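Local coordinates for nicotinamide-nucleotide adenylyltransferase NadR family / Ribosylnicotinamide kinase (PDB 6GYE), which probably phosphorylates nicotinamide riboside, which it binds in a P-loop kinase domain, and may join the resulting mononucleotide to an adenylyl group to make NAD+, at residues 19-33 and 149-161. Numbering follows the deposited sequence.
With SO4 (sulfate ion), chain E; SO4 (sulfate ion), chain H.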
ATOM      1  N   TYR A  19       6.332  15.784 -18.934  1.00 59.60           N
ATOM      2  CA  TYR A  19       7.216  15.052 -18.034  1.00 61.50           C
ATOM      3  C   TYR A  19       6.752  13.608 -17.985  1.00 60.07           C
ATOM      4  O   TYR A  19       5.571  13.346 -17.739  1.00 65.64           O
ATOM      5  CB  TYR A  19       7.224  15.676 -16.630  1.00 54.28           C
ATOM      6  CG  TYR A  19       8.212  15.055 -15.672  1.00 52.81           C
ATOM      7  CD1 TYR A  19       7.890  13.920 -14.940  1.00 53.50           C
ATOM      8  CD2 TYR A  19       9.463  15.613 -15.490  1.00 50.85           C
ATOM      9  CE1 TYR A  19       8.805  13.356 -14.072  1.00 54.73           C
ATOM     10  CE2 TYR A  19      10.367  15.063 -14.636  1.00 57.33           C
ATOM     11  CZ  TYR A  19      10.049  13.931 -13.930  1.00 58.14           C
ATOM     12  OH  TYR A  19      10.991  13.393 -13.061  1.00 55.74           O
ATOM     13  N   PHE A  20       7.676  12.684 -18.252  1.00 58.50           N
ATOM     14  CA  PHE A  20       7.399  11.259 -18.371  1.00 63.61           C
ATOM     15  C   PHE A  20       7.838  10.498 -17.136  1.00 65.66           C
ATOM     16  O   PHE A  20       8.796  10.881 -16.459  1.00 70.57           O
ATOM     17  CB  PHE A  20       8.143  10.642 -19.552  1.00 64.15           C
ATOM     18  CG  PHE A  20       7.696  11.114 -20.884  1.00 60.42           C
ATOM     19  CD1 PHE A  20       6.664  10.477 -21.537  1.00 59.76           C
ATOM     20  CD2 PHE A  20       8.346  12.154 -21.517  1.00 66.20           C
ATOM     21  CE1 PHE A  20       6.273  10.883 -22.799  1.00 63.67           C
ATOM     22  CE2 PHE A  20       7.957  12.572 -22.785  1.00 64.19           C
ATOM     23  CZ  PHE A  20       6.926  11.933 -23.423  1.00 63.78           C
ATOM     24  N   GLY A  21       7.166   9.381 -16.886  1.00 60.14           N
ATOM     25  CA  GLY A  21       7.647   8.429 -15.897  1.00 58.33           C
ATOM     26  C   GLY A  21       6.761   7.204 -15.887  1.00 59.41           C
ATOM     27  O   GLY A  21       5.649   7.217 -16.422  1.00 57.51           O
ATOM     28  N   THR A  22       7.280   6.137 -15.267  1.00 58.67           N
ATOM     29  CA  THR A  22       6.437   4.995 -14.903  1.00 66.69           C
ATOM     30  C   THR A  22       5.821   5.158 -13.503  1.00 66.00           C
ATOM     31  O   THR A  22       4.691   4.713 -13.267  1.00 68.24           O
ATOM     32  CB  THR A  22       7.218   3.680 -14.991  1.00 67.22           C
ATOM     33  OG1 THR A  22       8.465   3.820 -14.320  1.00 80.71           O
ATOM     34  CG2 THR A  22       7.498   3.307 -16.437  1.00 66.26           C
ATOM     35  N   PHE A  23       6.551   5.765 -12.565  1.00 58.98           N
ATOM     36  CA  PHE A  23       6.035   6.144 -11.241  1.00 54.64           C
ATOM     37  C   PHE A  23       5.579   4.941 -10.413  1.00 58.33           C
ATOM     38  O   PHE A  23       4.435   4.867  -9.948  1.00 60.76           O
ATOM     39  CB  PHE A  23       4.891   7.149 -11.377  1.00 52.24           C
ATOM     40  CG  PHE A  23       5.254   8.377 -12.134  1.00 54.54           C
ATOM     41  CD1 PHE A  23       6.106   9.310 -11.583  1.00 52.47           C
ATOM     42  CD2 PHE A  23       4.739   8.601 -13.405  1.00 57.38           C
ATOM     43  CE1 PHE A  23       6.443  10.459 -12.281  1.00 61.21           C
ATOM     44  CE2 PHE A  23       5.048   9.751 -14.096  1.00 54.45           C
ATOM     45  CZ  PHE A  23       5.905  10.685 -13.534  1.00 58.77           C
ATOM     46  N   ALA A  24       6.505   4.009 -10.214  1.00 58.42           N
ATOM     47  CA  ALA A  24       6.277   2.777  -9.459  1.00 61.74           C
ATOM     48  C   ALA A  24       7.364   2.617  -8.400  1.00 65.00           C
ATOM     49  O   ALA A  24       8.167   1.679  -8.459  1.00 73.67           O
ATOM     50  CB  ALA A  24       6.250   1.569 -10.397  1.00 60.77           C
ATOM     51  N   PRO A  25       7.396   3.498  -7.385  1.00 61.73           N
ATOM     52  CA  PRO A  25       6.458   4.575  -7.064  1.00 61.95           C
ATOM     53  C   PRO A  25       6.914   5.969  -7.448  1.00 57.17           C
ATOM     54  O   PRO A  25       8.074   6.172  -7.770  1.00 57.04           O
ATOM     55  CB  PRO A  25       6.382   4.479  -5.549  1.00 60.94           C
ATOM     56  CG  PRO A  25       7.834   4.185  -5.180  1.00 57.10           C
ATOM     57  CD  PRO A  25       8.384   3.331  -6.303  1.00 58.01           C
ATOM     58  N   LEU A  26       5.980   6.918  -7.405  1.00 58.93           N
ATOM     59  CA  LEU A  26       6.325   8.332  -7.345  1.00 57.30           C
ATOM     60  C   LEU A  26       7.132   8.617  -6.081  1.00 56.69           C
ATOM     61  O   LEU A  26       6.785   8.136  -4.999  1.00 57.74           O
ATOM     62  CB  LEU A  26       5.043   9.166  -7.359  1.00 50.89           C
ATOM     63  CG  LEU A  26       5.137  10.676  -7.149  1.00 45.97           C
ATOM     64  CD1 LEU A  26       5.798  11.330  -8.340  1.00 47.64           C
ATOM     65  CD2 LEU A  26       3.728  11.235  -6.962  1.00 44.31           C
ATOM     66  N   HIS A  27       8.218   9.382  -6.207  1.00 52.59           N
ATOM     67  CA  HIS A  27       9.010   9.741  -5.030  1.00 48.06           C
ATOM     68  C   HIS A  27       9.495  11.179  -5.157  1.00 46.89           C
ATOM     69  O   HIS A  27       9.223  11.863  -6.148  1.00 51.58           O
ATOM     70  CB  HIS A  27      10.171   8.761  -4.799  1.00 47.23           C
ATOM     71  CG  HIS A  27      11.152   8.690  -5.928  1.00 53.95           C
ATOM     72  ND1 HIS A  27      12.063   9.694  -6.194  1.00 53.28           N
ATOM     73  CD2 HIS A  27      11.380   7.722  -6.849  1.00 57.76           C
ATOM     74  CE1 HIS A  27      12.800   9.351  -7.238  1.00 55.37           C
ATOM     75  NE2 HIS A  27      12.410   8.158  -7.650  1.00 57.94           N
ATOM     76  N   THR A  28      10.210  11.649  -4.127  1.00 45.22           N
ATOM     77  CA  THR A  28      10.526  13.071  -4.064  1.00 50.15           C
ATOM     78  C   THR A  28      11.493  13.501  -5.163  1.00 54.73           C
ATOM     79  O   THR A  28      11.499  14.684  -5.526  1.00 55.21           O
ATOM     80  CB  THR A  28      11.088  13.457  -2.681  1.00 45.48           C
ATOM     81  OG1 THR A  28      12.162  12.612  -2.349  1.00 53.19           O
ATOM     82  CG2 THR A  28      10.053  13.279  -1.604  1.00 51.32           C
ATOM     83  N   GLY A  29      12.301  12.577  -5.705  1.00 47.03           N
ATOM     84  CA  GLY A  29      13.118  12.917  -6.864  1.00 46.16           C
ATOM     85  C   GLY A  29      12.275  13.367  -8.047  1.00 60.68           C
ATOM     86  O   GLY A  29      12.543  14.410  -8.651  1.00 52.45           O
ATOM     87  N   HIS A  30      11.233  12.588  -8.387  1.00 47.78           N
ATOM     88  CA  HIS A  30      10.251  13.032  -9.375  1.00 48.05           C
ATOM     89  C   HIS A  30       9.695  14.396  -9.003  1.00 58.81           C
ATOM     90  O   HIS A  30       9.607  15.308  -9.844  1.00 57.74           O
ATOM     91  CB  HIS A  30       9.089  12.039  -9.476  1.00 54.22           C
ATOM     92  CG  HIS A  30       9.468  10.684  -9.990  1.00 62.88           C
ATOM     93  ND1 HIS A  30       9.290   9.535  -9.247  1.00 60.08           N
ATOM     94  CD2 HIS A  30       9.947  10.285 -11.192  1.00 61.07           C
ATOM     95  CE1 HIS A  30       9.684   8.491  -9.956  1.00 57.22           C
ATOM     96  NE2 HIS A  30      10.083   8.920 -11.142  1.00 62.14           N
ATOM     97  N   GLN A  31       9.272  14.533  -7.743  1.00 52.94           N
ATOM     98  CA  GLN A  31       8.483  15.695  -7.363  1.00 53.36           C
ATOM     99  C   GLN A  31       9.303  16.968  -7.457  1.00 50.78           C
ATOM    100  O   GLN A  31       8.786  18.009  -7.873  1.00 53.84           O
ATOM    101  CB  GLN A  31       7.904  15.484  -5.966  1.00 49.60           C
ATOM    102  CG  GLN A  31       6.867  14.383  -5.987  1.00 51.64           C
ATOM    103  CD  GLN A  31       6.559  13.774  -4.623  1.00 53.19           C
ATOM    104  OE1 GLN A  31       5.932  12.721  -4.545  1.00 59.88           O
ATOM    105  NE2 GLN A  31       7.012  14.421  -3.551  1.00 49.36           N
ATOM    106  N   GLN A  32      10.580  16.905  -7.077  1.00 51.12           N
ATOM    107  CA  GLN A  32      11.435  18.080  -7.200  1.00 59.75           C
ATOM    108  C   GLN A  32      11.602  18.482  -8.657  1.00 57.99           C
ATOM    109  O   GLN A  32      11.615  19.675  -8.973  1.00 61.52           O
ATOM    110  CB  GLN A  32      12.786  17.824  -6.528  1.00 58.67           C
ATOM    111  CG  GLN A  32      12.658  17.912  -5.012  1.00 75.59           C
ATOM    112  CD  GLN A  32      13.449  16.846  -4.272  1.00 90.04           C
ATOM    113  OE1 GLN A  32      14.517  16.431  -4.710  1.00 89.51           O
ATOM    114  NE2 GLN A  32      12.890  16.354  -3.167  1.00 96.24           N
ATOM    115  N   GLN A  33      11.719  17.504  -9.560  1.00 54.30           N
ATOM    116  CA  GLN A  33      11.845  17.849 -10.973  1.00 56.93           C
ATOM    117  C   GLN A  33      10.550  18.433 -11.506  1.00 57.74           C
ATOM    118  O   GLN A  33      10.572  19.412 -12.263  1.00 59.75           O
ATOM    119  CB  GLN A  33      12.257  16.633 -11.806  1.00 57.24           C
ATOM    120  CG  GLN A  33      13.716  16.235 -11.621  1.00 59.57           C
ATOM    121  CD  GLN A  33      14.209  15.305 -12.712  1.00 70.79           C
ATOM    122  OE1 GLN A  33      13.427  14.588 -13.340  1.00 75.21           O
ATOM    123  NE2 GLN A  33      15.518  15.308 -12.941  1.00 71.93           N
ATOM    124  N   ASP A 149      18.868  14.328 -17.033  1.00 91.27           N
ATOM    125  CA  ASP A 149      19.530  13.175 -16.452  1.00 87.96           C
ATOM    126  C   ASP A 149      18.574  12.520 -15.459  1.00 82.95           C
ATOM    127  O   ASP A 149      18.110  13.167 -14.515  1.00 85.78           O
ATOM    128  CB  ASP A 149      20.828  13.605 -15.786  1.00 94.16           C
ATOM    129  CG  ASP A 149      21.720  12.448 -15.460  1.00 99.35           C
ATOM    130  OD1 ASP A 149      21.202  11.310 -15.450  1.00 90.85           O
ATOM    131  OD2 ASP A 149      22.941  12.672 -15.252  1.00109.09           O
ATOM    132  N   ARG A 150      18.225  11.263 -15.712  1.00 73.83           N
ATOM    133  CA  ARG A 150      17.280  10.542 -14.876  1.00 73.84           C
ATOM    134  C   ARG A 150      17.955   9.474 -14.040  1.00 70.49           C
ATOM    135  O   ARG A 150      17.275   8.787 -13.270  1.00 74.41           O
ATOM    136  CB  ARG A 150      16.178   9.893 -15.729  1.00 69.71           C
ATOM    137  CG  ARG A 150      15.188  10.858 -16.362  1.00 70.83           C
ATOM    138  CD  ARG A 150      14.247  11.475 -15.344  1.00 73.39           C
ATOM    139  NE  ARG A 150      13.124  10.616 -14.943  1.00 77.62           N
ATOM    140  CZ  ARG A 150      11.864  10.791 -15.355  1.00 79.11           C
ATOM    141  NH1 ARG A 150      10.881   9.986 -14.929  1.00 59.92           N
ATOM    142  NH2 ARG A 150      11.580  11.776 -16.204  1.00 83.81           N
ATOM    143  N   HIS A 151      19.274   9.338 -14.138  1.00 62.88           N
ATOM    144  CA  HIS A 151      19.946   8.236 -13.462  1.00 67.39           C
ATOM    145  C   HIS A 151      19.630   8.184 -11.963  1.00 67.97           C
ATOM    146  O   HIS A 151      19.288   7.122 -11.434  1.00 71.76           O
ATOM    147  CB  HIS A 151      21.451   8.319 -13.681  1.00 60.30           C
ATOM    148  CG  HIS A 151      22.212   7.304 -12.890  1.00 63.97           C
ATOM    149  ND1 HIS A 151      22.686   7.558 -11.622  1.00 63.29           N
ATOM    150  CD2 HIS A 151      22.552   6.022 -13.171  1.00 68.04           C
ATOM    151  CE1 HIS A 151      23.305   6.482 -11.163  1.00 69.73           C
ATOM    152  NE2 HIS A 151      23.239   5.537 -12.085  1.00 69.10           N
ATOM    153  N   ASP A 152      19.739   9.322 -11.272  0.54 67.12           N
ATOM    154  CA  ASP A 152      19.485   9.330  -9.832  0.54 66.37           C
ATOM    155  C   ASP A 152      18.026   9.010  -9.521  0.54 64.01           C
ATOM    156  O   ASP A 152      17.732   8.340  -8.527  0.54 64.38           O
ATOM    157  CB  ASP A 152      19.882  10.677  -9.227  0.54 70.20           C
ATOM    158  CG  ASP A 152      21.390  10.859  -9.147  0.54 79.21           C
ATOM    159  OD1 ASP A 152      22.123  10.045  -9.753  0.54 88.75           O
ATOM    160  OD2 ASP A 152      21.848  11.809  -8.476  0.54 84.06           O
ATOM    161  N   ILE A 153      17.103   9.465 -10.361  1.00 62.46           N
ATOM    162  CA  ILE A 153      15.696   9.175 -10.128  1.00 62.26           C
ATOM    163  C   ILE A 153      15.417   7.683 -10.285  1.00 70.91           C
ATOM    164  O   ILE A 153      14.739   7.074  -9.445  1.00 66.01           O
ATOM    165  CB  ILE A 153      14.831  10.053 -11.043  1.00 63.11           C
ATOM    166  CG1 ILE A 153      15.007  11.493 -10.567  1.00 60.95           C
ATOM    167  CG2 ILE A 153      13.337   9.625 -11.017  1.00 56.10           C
ATOM    168  CD1 ILE A 153      14.142  12.437 -11.270  1.00 70.24           C
ATOM    169  N   SER A 154      15.961   7.066 -11.334  1.00 73.17           N
ATOM    170  CA  SER A 154      15.760   5.635 -11.543  1.00 69.70           C
ATOM    171  C   SER A 154      16.385   4.806 -10.430  1.00 63.42           C
ATOM    172  O   SER A 154      15.783   3.839  -9.954  1.00 70.11           O
ATOM    173  CB  SER A 154      16.346   5.232 -12.892  1.00 66.55           C
ATOM    174  OG  SER A 154      15.378   5.504 -13.885  1.00 88.63           O
ATOM    175  N   LEU A 155      17.598   5.164 -10.013  1.00 60.70           N
ATOM    176  CA  LEU A 155      18.256   4.441  -8.928  1.00 65.72           C
ATOM    177  C   LEU A 155      17.465   4.558  -7.628  1.00 74.97           C
ATOM    178  O   LEU A 155      17.378   3.590  -6.860  1.00 72.06           O
ATOM    179  CB  LEU A 155      19.678   4.954  -8.745  1.00 61.07           C
ATOM    180  CG  LEU A 155      20.489   4.190  -7.694  1.00 73.42           C
ATOM    181  CD1 LEU A 155      20.606   2.730  -8.113  1.00 69.65           C
ATOM    182  CD2 LEU A 155      21.894   4.787  -7.553  1.00 65.47           C
ATOM    183  N   SER A 156      16.933   5.756  -7.337  1.00 69.24           N
ATOM    184  CA  SER A 156      16.093   5.934  -6.159  1.00 67.66           C
ATOM    185  C   SER A 156      14.879   5.028  -6.232  1.00 62.90           C
ATOM    186  O   SER A 156      14.539   4.348  -5.259  1.00 64.68           O
ATOM    187  CB  SER A 156      15.660   7.396  -6.019  1.00 63.43           C
ATOM    188  OG  SER A 156      16.747   8.179  -5.563  1.00 66.17           O
ATOM    189  N   ALA A 157      14.227   4.982  -7.397  1.00 65.22           N
ATOM    190  CA  ALA A 157      13.075   4.098  -7.554  1.00 64.60           C
ATOM    191  C   ALA A 157      13.468   2.645  -7.312  1.00 67.28           C
ATOM    192  O   ALA A 157      12.763   1.910  -6.611  1.00 67.36           O
ATOM    193  CB  ALA A 157      12.466   4.270  -8.942  1.00 58.66           C
ATOM    194  N   THR A 158      14.617   2.230  -7.847  1.00 61.94           N
ATOM    195  CA  THR A 158      15.082   0.860  -7.651  1.00 69.27           C
ATOM    196  C   THR A 158      15.369   0.577  -6.177  1.00 70.37           C
ATOM    197  O   THR A 158      15.005  -0.484  -5.656  1.00 72.79           O
ATOM    198  CB  THR A 158      16.331   0.626  -8.509  1.00 70.34           C
ATOM    199  OG1 THR A 158      15.934   0.501  -9.878  1.00 71.75           O
ATOM    200  CG2 THR A 158      17.059  -0.641  -8.091  1.00 56.76           C
ATOM    201  N   GLN A 159      16.000   1.528  -5.484  1.00 65.38           N
ATOM    202  CA  GLN A 159      16.299   1.349  -4.065  1.00 62.03           C
ATOM    203  C   GLN A 159      15.027   1.288  -3.235  1.00 59.84           C
ATOM    204  O   GLN A 159      14.943   0.518  -2.275  1.00 65.08           O
ATOM    205  CB  GLN A 159      17.225   2.473  -3.589  1.00 65.27           C
ATOM    206  CG  GLN A 159      18.637   2.389  -4.224  1.00 66.83           C
ATOM    207  CD  GLN A 159      19.507   3.629  -4.003  1.00 75.69           C
ATOM    208  OE1 GLN A 159      19.035   4.661  -3.543  1.00 77.10           O
ATOM    209  NE2 GLN A 159      20.783   3.530  -4.376  1.00 87.52           N
ATOM    210  N   ILE A 160      14.026   2.091  -3.589  1.00 61.81           N
ATOM    211  CA  ILE A 160      12.766   2.087  -2.851  1.00 61.52           C
ATOM    212  C   ILE A 160      12.080   0.733  -2.979  1.00 65.21           C
ATOM    213  O   ILE A 160      11.626   0.151  -1.988  1.00 60.87           O
ATOM    214  CB  ILE A 160      11.873   3.238  -3.343  1.00 57.72           C
ATOM    215  CG1 ILE A 160      12.458   4.564  -2.871  1.00 58.02           C
ATOM    216  CG2 ILE A 160      10.439   3.078  -2.878  1.00 44.82           C
ATOM    217  CD1 ILE A 160      11.753   5.758  -3.433  1.00 49.45           C
ATOM    218  N   ARG A 161      12.021   0.202  -4.204  1.00 65.79           N
ATOM    219  CA  ARG A 161      11.390  -1.093  -4.422  1.00 60.94           C
ATOM    220  C   ARG A 161      12.143  -2.218  -3.721  1.00 63.19           C
ATOM    221  O   ARG A 161      11.520  -3.168  -3.243  1.00 71.25           O
ATOM    222  CB  ARG A 161      11.285  -1.375  -5.923  1.00 63.93           C
ATOM    223  CG  ARG A 161      10.247  -0.509  -6.645  1.00 59.33           C
ATOM    224  CD  ARG A 161      10.037  -0.958  -8.084  1.00 57.67           C
ATOM    225  NE  ARG A 161      11.225  -0.758  -8.891  1.00 64.17           N
ATOM    226  CZ  ARG A 161      11.443   0.330  -9.622  1.00 73.20           C
ATOM    227  NH1 ARG A 161      10.535   1.291  -9.649  1.00 76.68           N
ATOM    228  NH2 ARG A 161      12.564   0.463 -10.317  1.00 79.41           N
TER
HETATM  229  S   SO4 E 403      10.550   6.012 -13.357  1.00 76.80           S
HETATM  230  O1  SO4 E 403      11.111   7.331 -13.084  1.00 76.22           O
HETATM  231  O2  SO4 E 403       9.817   5.501 -12.192  1.00 81.70           O
HETATM  232  O3  SO4 E 403       9.673   6.192 -14.508  1.00 82.28           O
HETATM  233  O4  SO4 E 403      11.594   5.036 -13.662  1.00 94.67           O
HETATM  234  S   SO4 H 406      13.533  -3.195 -10.144  1.00185.21           S
HETATM  235  O1  SO4 H 406      13.862  -2.853  -8.764  1.00186.35           O
HETATM  236  O2  SO4 H 406      12.099  -3.448 -10.246  1.00185.70           O
HETATM  237  O3  SO4 H 406      13.909  -2.089 -11.020  1.00185.09           O
HETATM  238  O4  SO4 H 406      14.270  -4.391 -10.539  1.00187.07           O
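H27 and H30 are the two histidines of an HTGH sequence that fits the (H/T)xGH signature of nucleotidyltransferases, and here this turn packs against helix 151-161, consistent with the adenylyltransferase site of the protein. The H27 ring donates from NE2 to I153 O at 3.1 Å, tilted from the carbonyl plane. I153 O also accepts the helical A157 N, which arrives from the opposite face. S156 CB lies 4.0 Å from the centroid of the H27 ring, over one face, a CH-pi contact. With CG set between its backbone N and carbonyl carbon, H27 can also take G29 N on ND1, while its own N gives to H30 ND1; the two histidines thus form a capping box.

H30 points NE2 almost straight at O1 of a sulfate (2.7 Å, N-H...O 176°), and I153 CG2 sits over its ring. R150 NH1 reaches the same O1 at 3.2 Å, and T22 grips O3 with its N and OG1. The ion probably comes from the crystallisation liquor, yet this cluster of donors would probably suit a nucleotide phosphate, as in related nucleotidyltransferases. R150, bent at chi2 and chi3, holds F20 O end-on with NH1 (2.7 Å) and NH2 (2.9 Å), its guanidinium lying nearly parallel to the Y19 ring, 11° between planes, with NH2 over the ring face. Farther along, R161 NH1 meets A24 O from above the carbonyl plane at 2.7 Å, and I160 CG2 packs on CG of P25, a residue preceded by a cis peptide bond.

The segments of helices 28-33 and 151-161 run near antiparallel, at 150°. Strand 15-21, from whose end the turn departs, is central in a five-stranded parallel sheet and pairs with strand 43-50; F23 and L26 face helix 63-73.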